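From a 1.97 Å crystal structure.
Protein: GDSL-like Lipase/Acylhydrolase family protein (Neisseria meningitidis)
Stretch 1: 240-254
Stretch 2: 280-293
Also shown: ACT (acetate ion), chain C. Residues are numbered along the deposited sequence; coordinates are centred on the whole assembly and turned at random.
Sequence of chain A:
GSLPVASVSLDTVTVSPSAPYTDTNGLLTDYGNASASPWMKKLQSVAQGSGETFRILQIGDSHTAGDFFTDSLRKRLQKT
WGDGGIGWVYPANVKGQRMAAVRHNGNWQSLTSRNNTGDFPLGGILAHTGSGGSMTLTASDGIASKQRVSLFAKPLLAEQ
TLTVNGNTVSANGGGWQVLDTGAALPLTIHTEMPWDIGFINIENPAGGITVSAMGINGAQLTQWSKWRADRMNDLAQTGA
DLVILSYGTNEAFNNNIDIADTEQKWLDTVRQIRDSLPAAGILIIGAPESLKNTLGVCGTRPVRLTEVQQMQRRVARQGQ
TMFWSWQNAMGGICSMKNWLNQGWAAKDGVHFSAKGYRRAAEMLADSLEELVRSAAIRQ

Stretch 1, residues 240-254: ADLVILSYGTNEAFN
Stretch 2 280-293: AGILIIGAPESLKN

Neighbouring parallel strands are joined by a backbone ladder in which alternate residues of one strand both donate and accept, and this pair from a GDSL-like lipase/acylhydrolase illustrates the rule and what happens where the ladder ends. Strands 242-246 and 281-286 run in the same direction, their axes 17° apart and 4.6 Å at closest approach, and the two stretches bury 862 Å² between them.

Ala 280 (phi/psi -85/147) leads in, its CB 3.5 Å from Ala 240 O. Gly 281 (-83/158) pairs with Leu 242, CA to CA 4.4 Å. Gly 281 N donates to Asp 241 O (2.8 Å) and Gly 281 O accepts from Val 243 N (2.8 Å), so one residue grips the two neighbours of its partner. A CB on Gly 281 would stand 3.3 Å from Leu 242 CD1, a tight fit; Leu 242, chi1 t and chi2 p, carries its end close to the glycine's strand.

Ile 282 (-129/132; m, t) is in register with Val 243 (t), CA to CA 4.8 Å, and its CA lies 3.4 Å from Val 243 O in a CA-H...O contact. Leu 283 (-125/124; t, p) repeats the double grip: its N donates to Val 243 O and its O accepts from Leu 245 N, both at 2.9 Å. Leu 283 CD2 meets Ile 244 CG2 at 3.9 Å on the face these two residues share, Ile 244 being m, t. Ile 284 (-99/121; m, t) lies on the other face, with Ile 282, Val 243 and Leu 245; its CG1 is 4.3 Å from Leu 245 CD1.

Ile 285 (-90/106; m, t) closes the direct ladder, its N donating to Leu 245 O (2.9 Å, 174°), while its CD1 packs 3.6 Å from Ile 244 CG2. Water 1 then takes over, accepting from Tyr 247 N (2.8 Å) and lying 2.9 Å from Ile 285 O.

Beyond Gly 286 (-61/143), Ala 287 (-56/142) turns its CB toward Gly 248, 3.8 Å from Gly 248 C. A CB on Gly 248 would come within 2.7 Å of Ala 287 CB, and its 125/-39 backbone independently calls for glycine. Pro 288 (-70/167) sets CD 3.7 Å from Thr 249 OG1. Water 2 donates to Pro 288 O (2.8 Å) and Ser 290 OG (2.6 Å) and also bonds Thr 249 OG1 (2.6 Å).

Ser 290 (-122/161; m) lies beside Phe 253 (chi1 -82°, chi2 -86°), its CB 3.9 Å from Phe 253 CE2. Finally Lys 292 (t, p, t, t) reaches the ring edge through its aliphatic chain, CD to Phe 253 CE1 3.5 Å.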

# COMPACT_ATOMS: atom_id res chain seq x y z
N ALA A 240 1.60 5.71 -9.33
CA ALA A 240 1.02 4.36 -9.29
C ALA A 240 0.33 3.99 -10.59
O ALA A 240 -0.49 4.75 -11.12
CB ALA A 240 0.04 4.23 -8.13
N ASP A 241 0.64 2.80 -11.10
CA ASP A 241 -0.01 2.31 -12.31
C ASP A 241 -1.10 1.30 -11.99
O ASP A 241 -1.95 1.01 -12.83
CB ASP A 241 1.05 1.69 -13.24
CG ASP A 241 2.08 2.71 -13.68
OD1 ASP A 241 1.68 3.79 -14.17
OD2 ASP A 241 3.27 2.45 -13.49
N LEU A 242 -1.05 0.76 -10.77
CA LEU A 242 -2.11 -0.10 -10.26
C LEU A 242 -2.30 0.22 -8.77
O LEU A 242 -1.34 0.14 -8.01
CB LEU A 242 -1.76 -1.58 -10.45
CG LEU A 242 -2.69 -2.61 -9.78
CD1 LEU A 242 -4.13 -2.56 -10.32
CD2 LEU A 242 -2.13 -4.03 -9.89
N VAL A 243 -3.51 0.59 -8.38
CA VAL A 243 -3.80 0.90 -6.99
C VAL A 243 -4.59 -0.26 -6.39
O VAL A 243 -5.67 -0.60 -6.88
CB VAL A 243 -4.63 2.18 -6.86
CG1 VAL A 243 -5.04 2.43 -5.38
CG2 VAL A 243 -3.88 3.37 -7.42
N ILE A 244 -4.05 -0.87 -5.35
CA ILE A 244 -4.75 -1.94 -4.66
C ILE A 244 -5.31 -1.40 -3.36
O ILE A 244 -4.56 -0.89 -2.50
CB ILE A 244 -3.82 -3.14 -4.35
CG1 ILE A 244 -3.16 -3.64 -5.63
CG2 ILE A 244 -4.60 -4.25 -3.64
CD1 ILE A 244 -2.27 -4.88 -5.45
N LEU A 245 -6.62 -1.51 -3.20
CA LEU A 245 -7.28 -1.13 -1.96
C LEU A 245 -7.61 -2.40 -1.18
O LEU A 245 -8.35 -3.27 -1.65
CB LEU A 245 -8.57 -0.35 -2.25
CG LEU A 245 -8.41 0.93 -3.05
CD1 LEU A 245 -9.78 1.45 -3.48
CD2 LEU A 245 -7.65 2.00 -2.27
N SER A 246 -7.04 -2.52 0.01
CA SER A 246 -7.25 -3.71 0.82
C SER A 246 -7.78 -3.35 2.21
O SER A 246 -7.01 -3.17 3.15
CB SER A 246 -5.95 -4.54 0.91
OG SER A 246 -6.12 -5.70 1.72
N TYR A 247 -9.10 -3.21 2.32
CA TYR A 247 -9.74 -2.90 3.59
C TYR A 247 -10.89 -3.88 3.77
O TYR A 247 -11.05 -4.80 2.99
CB TYR A 247 -10.27 -1.47 3.59
CG TYR A 247 -9.21 -0.36 3.52
CD1 TYR A 247 -8.62 0.14 4.67
CD2 TYR A 247 -8.85 0.20 2.30
CE1 TYR A 247 -7.69 1.16 4.61
CE2 TYR A 247 -7.92 1.22 2.22
CZ TYR A 247 -7.34 1.70 3.38
OH TYR A 247 -6.41 2.72 3.31
N GLY A 248 -11.71 -3.68 4.80
CA GLY A 248 -12.90 -4.49 4.95
C GLY A 248 -12.98 -5.18 6.29
O GLY A 248 -14.05 -5.28 6.88
N THR A 249 -11.83 -5.64 6.78
CA THR A 249 -11.79 -6.35 8.05
C THR A 249 -12.26 -5.49 9.22
O THR A 249 -13.06 -5.92 10.03
CB THR A 249 -10.37 -6.89 8.32
OG1 THR A 249 -10.03 -7.84 7.31
CG2 THR A 249 -10.30 -7.56 9.68
N ASN A 250 -11.77 -4.26 9.29
CA ASN A 250 -12.18 -3.38 10.38
C ASN A 250 -13.60 -2.84 10.21
O ASN A 250 -14.34 -2.75 11.19
CB ASN A 250 -11.16 -2.26 10.57
CG ASN A 250 -9.78 -2.81 10.93
OD1 ASN A 250 -9.60 -3.40 11.99
ND2 ASN A 250 -8.80 -2.62 10.05
N GLU A 251 -13.96 -2.47 8.99
CA GLU A 251 -15.34 -2.06 8.71
C GLU A 251 -16.27 -3.16 9.24
O GLU A 251 -17.29 -2.88 9.87
CB GLU A 251 -15.58 -1.85 7.21
CG GLU A 251 -14.93 -0.61 6.59
CD GLU A 251 -13.49 -0.83 6.14
OE1 GLU A 251 -12.86 -1.77 6.65
OE2 GLU A 251 -12.99 -0.06 5.28
N ALA A 252 -15.90 -4.41 8.99
CA ALA A 252 -16.72 -5.56 9.38
C ALA A 252 -16.97 -5.66 10.88
O ALA A 252 -17.96 -6.25 11.30
CB ALA A 252 -16.11 -6.85 8.88
N PHE A 253 -16.06 -5.12 11.68
CA PHE A 253 -16.21 -5.22 13.14
C PHE A 253 -16.98 -4.05 13.74
O PHE A 253 -17.18 -4.00 14.96
CB PHE A 253 -14.86 -5.41 13.83
CG PHE A 253 -14.39 -6.83 13.82
CD1 PHE A 253 -14.80 -7.72 14.79
CD2 PHE A 253 -13.58 -7.29 12.80
CE1 PHE A 253 -14.39 -9.03 14.77
CE2 PHE A 253 -13.15 -8.60 12.77
CZ PHE A 253 -13.56 -9.48 13.77
N ASN A 254 -17.43 -3.13 12.89
CA ASN A 254 -18.32 -2.07 13.33
C ASN A 254 -19.77 -2.55 13.23
O ASN A 254 -20.36 -2.53 12.15
CB ASN A 254 -18.13 -0.80 12.48
CG ASN A 254 -18.99 0.36 12.95
OD1 ASN A 254 -19.86 0.21 13.82
ND2 ASN A 254 -18.78 1.53 12.36
N ALA A 280 -4.25 4.63 -14.29
CA ALA A 280 -4.02 3.54 -13.34
C ALA A 280 -5.13 2.49 -13.35
O ALA A 280 -6.30 2.80 -13.56
CB ALA A 280 -3.82 4.08 -11.93
N GLY A 281 -4.76 1.24 -13.09
CA GLY A 281 -5.73 0.21 -12.79
C GLY A 281 -6.10 0.28 -11.32
O GLY A 281 -5.34 0.82 -10.52
N ILE A 282 -7.26 -0.25 -10.97
CA ILE A 282 -7.68 -0.34 -9.57
C ILE A 282 -8.12 -1.76 -9.23
O ILE A 282 -8.88 -2.38 -9.98
CB ILE A 282 -8.84 0.62 -9.28
CG1 ILE A 282 -8.44 2.06 -9.62
CG2 ILE A 282 -9.24 0.53 -7.84
CD1 ILE A 282 -9.56 3.03 -9.46
N LEU A 283 -7.62 -2.29 -8.11
CA LEU A 283 -8.01 -3.62 -7.65
C LEU A 283 -8.54 -3.53 -6.23
O LEU A 283 -7.85 -3.02 -5.34
CB LEU A 283 -6.81 -4.56 -7.67
CG LEU A 283 -7.08 -5.88 -6.92
CD1 LEU A 283 -7.99 -6.79 -7.73
CD2 LEU A 283 -5.81 -6.61 -6.53
N ILE A 284 -9.76 -4.00 -6.02
CA ILE A 284 -10.33 -4.06 -4.68
C ILE A 284 -10.19 -5.47 -4.11
O ILE A 284 -10.67 -6.45 -4.70
CB ILE A 284 -11.80 -3.60 -4.67
CG1 ILE A 284 -11.86 -2.09 -4.90
CG2 ILE A 284 -12.48 -4.00 -3.36
CD1 ILE A 284 -13.24 -1.52 -5.05
N ILE A 285 -9.50 -5.57 -2.98
CA ILE A 285 -9.34 -6.84 -2.29
C ILE A 285 -10.48 -7.04 -1.29
O ILE A 285 -10.53 -6.38 -0.26
CB ILE A 285 -7.99 -6.92 -1.58
CG1 ILE A 285 -6.86 -6.97 -2.62
CG2 ILE A 285 -7.92 -8.17 -0.70
CD1 ILE A 285 -5.52 -7.36 -2.05
N GLY A 286 -11.41 -7.94 -1.61
CA GLY A 286 -12.51 -8.23 -0.71
C GLY A 286 -11.97 -8.78 0.59
O GLY A 286 -10.98 -9.51 0.60
N ALA A 287 -12.60 -8.40 1.71
CA ALA A 287 -12.12 -8.82 3.02
C ALA A 287 -12.01 -10.35 3.14
O ALA A 287 -12.87 -11.08 2.62
CB ALA A 287 -13.01 -8.25 4.10
N PRO A 288 -10.97 -10.84 3.83
CA PRO A 288 -10.89 -12.27 4.13
C PRO A 288 -11.95 -12.64 5.15
O PRO A 288 -12.53 -11.75 5.76
CB PRO A 288 -9.50 -12.42 4.78
CG PRO A 288 -9.22 -11.07 5.38
CD PRO A 288 -9.83 -10.09 4.41
N GLU A 289 -12.20 -13.93 5.35
CA GLU A 289 -13.06 -14.31 6.46
C GLU A 289 -12.35 -13.97 7.75
O GLU A 289 -11.16 -14.23 7.90
CB GLU A 289 -13.43 -15.80 6.43
CG GLU A 289 -14.32 -16.19 7.62
CD GLU A 289 -14.91 -17.59 7.52
OE1 GLU A 289 -14.16 -18.59 7.65
OE2 GLU A 289 -16.14 -17.70 7.31
N SER A 290 -13.08 -13.36 8.68
CA SER A 290 -12.62 -13.13 10.04
C SER A 290 -13.62 -13.81 10.95
O SER A 290 -14.74 -14.11 10.53
CB SER A 290 -12.60 -11.63 10.37
OG SER A 290 -11.63 -10.95 9.60
N LEU A 291 -13.21 -14.06 12.18
CA LEU A 291 -14.10 -14.64 13.18
C LEU A 291 -14.19 -13.72 14.39
O LEU A 291 -13.17 -13.24 14.88
CB LEU A 291 -13.59 -16.01 13.62
CG LEU A 291 -13.42 -16.99 12.45
CD1 LEU A 291 -12.89 -18.33 12.93
CD2 LEU A 291 -14.74 -17.16 11.71
N LYS A 292 -15.42 -13.50 14.84
CA LYS A 292 -15.69 -12.76 16.06
C LYS A 292 -15.29 -13.63 17.24
O LYS A 292 -14.94 -13.15 18.32
CB LYS A 292 -17.17 -12.43 16.15
CG LYS A 292 -17.53 -11.50 17.28
CD LYS A 292 -16.70 -10.23 17.18
CE LYS A 292 -16.98 -9.26 18.31
NZ LYS A 292 -16.23 -7.99 18.11
N ASN A 293 -15.35 -14.94 17.03
CA ASN A 293 -14.95 -15.90 18.04
C ASN A 293 -14.64 -17.22 17.35
O ASN A 293 -15.32 -17.61 16.41
CB ASN A 293 -16.05 -16.03 19.10
CG ASN A 293 -16.64 -17.41 19.15
OD1 ASN A 293 -16.17 -18.25 19.91
ND2 ASN A 293 -17.66 -17.65 18.35
C ACT C . -6.48 -4.91 11.28
O ACT C . -6.19 -5.08 12.50
OXT ACT C . -6.24 -3.79 10.76
CH3 ACT C . -7.07 -6.01 10.45
O HOH W 1 -10.60 -3.48 0.03
O HOH W 2 -11.94 -9.58 7.36